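Local coordinates for Oxidored_FMN domain-containing protein ([Pseudomonas] geniculata N1, PDB 6L6J), which is a 6-hydroxypseudooxynicotine amine oxidase that carries FMN and a [4Fe-4S] cluster and also binds ADP, at residues D539-R543 and A544-V548; L565-V568 and H569-S573. One frame throughout, in Å; residues are numbered along the deposited sequence.

Contact 1. Residues D539-R543 and A544-V548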
loop_
_atom_site.group_PDB
_atom_site.type_symbol
_atom_site.label_atom_id
_atom_site.label_comp_id
_atom_site.label_asym_id
_atom_site.label_seq_id
_atom_site.Cartn_x
_atom_site.Cartn_y
_atom_site.Cartn_z
ATOM N N ASP A 539 13.761 -13.894 -10.906
ATOM C CA ASP A 539 14.872 -13.100 -10.327
ATOM C C ASP A 539 15.858 -14.061 -9.667
ATOM O O ASP A 539 17.036 -14.011 -10.007
ATOM C CB ASP A 539 14.360 -12.060 -9.336
ATOM C CG ASP A 539 15.294 -10.875 -9.185
ATOM O OD1 ASP A 539 16.502 -11.100 -8.988
ATOM O OD2 ASP A 539 14.814 -9.740 -9.317
ATOM N N ARG A 540 15.370 -14.904 -8.764
ATOM C CA ARG A 540 16.174 -15.925 -8.049
ATOM C C ARG A 540 16.988 -16.728 -9.061
ATOM O O ARG A 540 18.184 -16.968 -8.801
ATOM C CB ARG A 540 15.246 -16.842 -7.252
ATOM C CG ARG A 540 15.952 -17.951 -6.496
ATOM C CD ARG A 540 16.614 -17.412 -5.251
ATOM N NE ARG A 540 17.201 -18.506 -4.488
ATOM C CZ ARG A 540 18.478 -18.902 -4.560
ATOM N NH1 ARG A 540 19.343 -18.278 -5.361
ATOM N NH2 ARG A 540 18.873 -19.922 -3.801
ATOM N N LEU A 541 16.354 -17.121 -10.170
ATOM C CA LEU A 541 16.920 -18.055 -11.171
ATOM C C LEU A 541 17.945 -17.343 -12.047
ATOM O O LEU A 541 18.991 -17.960 -12.372
ATOM C CB LEU A 541 15.794 -18.604 -12.039
ATOM C CG LEU A 541 14.887 -19.649 -11.399
ATOM C CD1 LEU A 541 13.637 -19.816 -12.244
ATOM C CD2 LEU A 541 15.604 -20.986 -11.241
ATOM N N ALA A 542 17.662 -16.114 -12.474
ATOM C CA ALA A 542 18.624 -15.340 -13.293
ATOM C C ALA A 542 19.904 -15.145 -12.448
ATOM O O ALA A 542 21.029 -15.397 -12.969
ATOM C CB ALA A 542 18.010 -14.039 -13.769
ATOM N N ARG A 543 19.739 -14.822 -11.167
ATOM C CA ARG A 543 20.852 -14.582 -10.211
ATOM C C ARG A 543 21.631 -15.861 -9.902
ATOM O O ARG A 543 22.671 -15.736 -9.306
ATOM C CB ARG A 543 20.329 -14.060 -8.868
ATOM C CG ARG A 543 19.785 -12.647 -8.915
ATOM C CD ARG A 543 19.507 -12.218 -7.498
ATOM N NE ARG A 543 18.518 -11.154 -7.410
ATOM C CZ ARG A 543 18.323 -10.398 -6.340
ATOM N NH1 ARG A 543 19.060 -10.597 -5.259
ATOM N NH2 ARG A 543 17.394 -9.454 -6.368
ATOM N N ALA A 544 21.078 -17.040 -10.173
ATOM C CA ALA A 544 21.790 -18.328 -10.005
ATOM C C ALA A 544 22.642 -18.621 -11.250
ATOM O O ALA A 544 23.478 -19.545 -11.176
ATOM C CB ALA A 544 20.808 -19.431 -9.726
ATOM N N GLY A 545 22.444 -17.859 -12.338
ATOM C CA GLY A 545 23.166 -17.998 -13.613
ATOM C C GLY A 545 22.330 -18.651 -14.703
ATOM O O GLY A 545 22.873 -18.838 -15.821
ATOM N N CYS A 546 21.062 -18.998 -14.435
ATOM C CA CYS A 546 20.122 -19.492 -15.487
ATOM C C CYS A 546 19.730 -18.336 -16.413
ATOM O O CYS A 546 19.580 -17.216 -15.923
ATOM C CB CYS A 546 18.841 -20.097 -14.931
ATOM S SG CYS A 546 19.105 -21.325 -13.635
ATOM N N LYS A 547 19.595 -18.613 -17.708
ATOM C CA LYS A 547 18.905 -17.730 -18.678
ATOM C C LYS A 547 17.399 -17.952 -18.490
ATOM O O LYS A 547 16.935 -19.061 -18.796
ATOM C CB LYS A 547 19.376 -18.019 -20.106
ATOM C CG LYS A 547 18.519 -17.424 -21.221
ATOM C CD LYS A 547 18.654 -15.923 -21.399
ATOM C CE LYS A 547 17.451 -15.301 -22.088
ATOM N NZ LYS A 547 17.692 -13.890 -22.483
ATOM N N VAL A 548 16.686 -16.935 -17.983
ATOM C CA VAL A 548 15.223 -16.998 -17.692
ATOM C C VAL A 548 14.426 -16.339 -18.825
ATOM O O VAL A 548 14.786 -15.213 -19.218
ATOM C CB VAL A 548 14.882 -16.359 -16.328
ATOM C CG1 VAL A 548 13.397 -16.471 -16.018
ATOM C CG2 VAL A 548 15.689 -16.979 -15.205
#
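Leu541 and Ala542 close the helix onto the turn 542-545: Cys546 N donates to Leu541 O (3.1 Å), Gly545 N to Ala542 O (2.9 Å), and Ala544 N makes a weaker bond to Leu541 O. Leu541 O thus takes one firm and one weak donor; Gly545 N reaches Ala542 O from above the carbonyl plane. Gly545, at positive phi (105°), breaks the helix; with the bonds from Cys546 N and Gly545 N this is a Schellman motif, overlapping a type I beta turn from Ala542 to Gly545. This is the alpha-to-beta turn of a beta-alpha-beta unit: helix 533-542 ends here and strand 547-552 begins, running parallel to strand 522-527. Val548 packs against the last helical turn, its CG2, lying beside its own backbone N, 3.5 Å from Ala542 N and 3.6 Å from Leu541 CB. Cys546 O accepts a CA-H contact from Ala542 CA (3.4 Å). Leu541 and Val548 both also pack on Val525. Arg543 reaches back one helical turn, its NE in a salt bridge with Asp539 OD1 (2.6 Å) on the syn side, 29° out of the carboxylate plane. Asp539 OD2 pairs with Arg435, so the carboxylate is shared between two arginines.

Contact 2. Residues L565-V568 and H569-S573; sequences LEMV and HVVNS
Leu565, with positive phi just after helix 561-564, turns its carbonyl to the imidazole of His569, its O lying 3.7 Å from His569 CD2. Glu566 supplies the first helical carbonyl: its O receives Val570 N at 2.8 Å in a nearly straight bond, and His569 N more weakly, while its CB meets Val570 CG2. The Glu566 side chain extends beyond CG; OE2 forms a salt bridge with Arg271 and a hydrogen bond with Ser269, and OE1 bonds Thr564. Met567 O takes Val571 N at 2.9 Å, and along the same side of the helix Met567 CG just reaches Val571 CG2. Val568 O accepts Asn572 N (3.2 Å), which stands above its carbonyl plane. The backbone bonds to Glu566, Met567 and Val568 form the first turn of helix 567-577. With chi1 at 63°, Val568 CG1 sits between its backbone N and carbonyl carbon and is laid over one face of the His569 ring, 3.6 Å above the plane and shifted toward the rim, a CH-pi contact. The ring is held further by NE2 bonding to Ala264 O and by edge-to-face packing with Trp265 and Phe273. Leu565 and Val568 lean on helix 263-266 of the FMN-binding barrel domain, Leu565 also touches helix 349-355 beside the iron-sulfur cluster, and Met567 packs back on helix 561-564.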
loop_
_atom_site.group_PDB
_atom_site.type_symbol
_atom_site.label_atom_id
_atom_site.label_comp_id
_atom_site.label_asym_id
_atom_site.label_seq_id
_atom_site.Cartn_x
_atom_site.Cartn_y
_atom_site.Cartn_z
ATOM N N LEU A 565 1.677 -1.029 -7.796
ATOM C CA LEU A 565 2.586 -0.036 -8.410
ATOM C C LEU A 565 3.991 -0.623 -8.476
ATOM O O LEU A 565 4.947 0.100 -8.154
ATOM C CB LEU A 565 2.583 1.245 -7.582
ATOM C CG LEU A 565 1.215 1.855 -7.316
ATOM C CD1 LEU A 565 1.331 2.957 -6.260
ATOM C CD2 LEU A 565 0.600 2.383 -8.592
ATOM N N GLU A 566 4.108 -1.890 -8.864
ATOM C CA GLU A 566 5.412 -2.593 -9.014
ATOM C C GLU A 566 5.659 -2.985 -10.472
ATOM O O GLU A 566 6.794 -3.383 -10.771
ATOM C CB GLU A 566 5.474 -3.822 -8.109
ATOM C CG GLU A 566 5.441 -3.479 -6.632
ATOM C CD GLU A 566 5.457 -4.705 -5.726
ATOM O OE1 GLU A 566 4.501 -5.525 -5.803
ATOM O OE2 GLU A 566 6.438 -4.875 -4.966
ATOM N N MET A 567 4.669 -2.879 -11.365
ATOM C CA MET A 567 4.832 -3.403 -12.754
ATOM C C MET A 567 6.078 -2.770 -13.382
ATOM O O MET A 567 6.962 -3.526 -13.813
ATOM C CB MET A 567 3.627 -3.146 -13.666
ATOM C CG MET A 567 3.559 -4.200 -14.781
ATOM S SD MET A 567 2.404 -3.889 -16.137
ATOM C CE MET A 567 0.901 -3.620 -15.199
ATOM N N VAL A 568 6.158 -1.438 -13.379
ATOM C CA VAL A 568 7.250 -0.692 -14.066
ATOM C C VAL A 568 8.607 -1.092 -13.466
ATOM O O VAL A 568 9.591 -1.088 -14.192
ATOM C CB VAL A 568 6.997 0.824 -13.993
ATOM C CG1 VAL A 568 7.016 1.322 -12.549
ATOM C CG2 VAL A 568 7.977 1.617 -14.846
ATOM N N HIS A 569 8.672 -1.398 -12.172
ATOM C CA HIS A 569 9.928 -1.769 -11.460
ATOM C C HIS A 569 10.271 -3.234 -11.740
ATOM O O HIS A 569 11.474 -3.517 -11.916
ATOM C CB HIS A 569 9.837 -1.507 -9.943
ATOM C CG HIS A 569 9.469 -0.108 -9.614
ATOM N ND1 HIS A 569 9.948 0.955 -10.339
ATOM C CD2 HIS A 569 8.626 0.394 -8.694
ATOM C CE1 HIS A 569 9.436 2.068 -9.863
ATOM N NE2 HIS A 569 8.591 1.750 -8.867
ATOM N N VAL A 570 9.279 -4.133 -11.758
ATOM C CA VAL A 570 9.517 -5.572 -12.068
ATOM C C VAL A 570 10.099 -5.637 -13.488
ATOM O O VAL A 570 11.203 -6.227 -13.648
ATOM C CB VAL A 570 8.261 -6.448 -11.933
ATOM C CG1 VAL A 570 8.587 -7.895 -12.239
ATOM C CG2 VAL A 570 7.614 -6.362 -10.559
ATOM N N VAL A 571 9.404 -5.035 -14.465
ATOM C CA VAL A 571 9.840 -4.987 -15.889
ATOM C C VAL A 571 11.289 -4.461 -15.942
ATOM O O VAL A 571 12.166 -5.235 -16.397
ATOM C CB VAL A 571 8.874 -4.163 -16.765
ATOM C CG1 VAL A 571 9.427 -3.930 -18.159
ATOM C CG2 VAL A 571 7.505 -4.802 -16.852
ATOM N N ASN A 572 11.553 -3.228 -15.485
ATOM C CA ASN A 572 12.925 -2.634 -15.501
ATOM C C ASN A 572 13.923 -3.623 -14.892
ATOM O O ASN A 572 14.987 -3.798 -15.473
ATOM C CB ASN A 572 13.054 -1.314 -14.743
ATOM C CG ASN A 572 12.363 -0.170 -15.448
ATOM O OD1 ASN A 572 11.903 -0.329 -16.567
ATOM N ND2 ASN A 572 12.240 0.970 -14.773
ATOM N N SER A 573 13.571 -4.253 -13.778
ATOM C CA SER A 573 14.386 -5.289 -13.103
ATOM C C SER A 573 14.751 -6.400 -14.096
ATOM O O SER A 573 15.931 -6.786 -14.154
ATOM C CB SER A 573 13.637 -5.835 -11.916
ATOM O OG SER A 573 14.391 -6.829 -11.261
#

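In the fold
Contact 1 comes first along the chain, closing helix 533-542 into strand 547-552; contact 2 follows, after that strand and helix 561-564, at the start of helix 567-577. Helix 567-577 leads to strand 580-582, which pairs in parallel with 547-552, so both lie on the helices and connections of one mixed sheet, in the OYE-like second alpha/beta region. Their centres lie about 17 Å apart, and the two meet by packing where Asp539 OD2 is 3.5 Å from Ser573 OG; Arg435 is near both. Contact 1 lies away from the cofactors, whereas contact 2 packs this alpha/beta unit against helix 263-266 of the barrel, with the Leu565 side chain about 6 Å from FMN, nearest atoms.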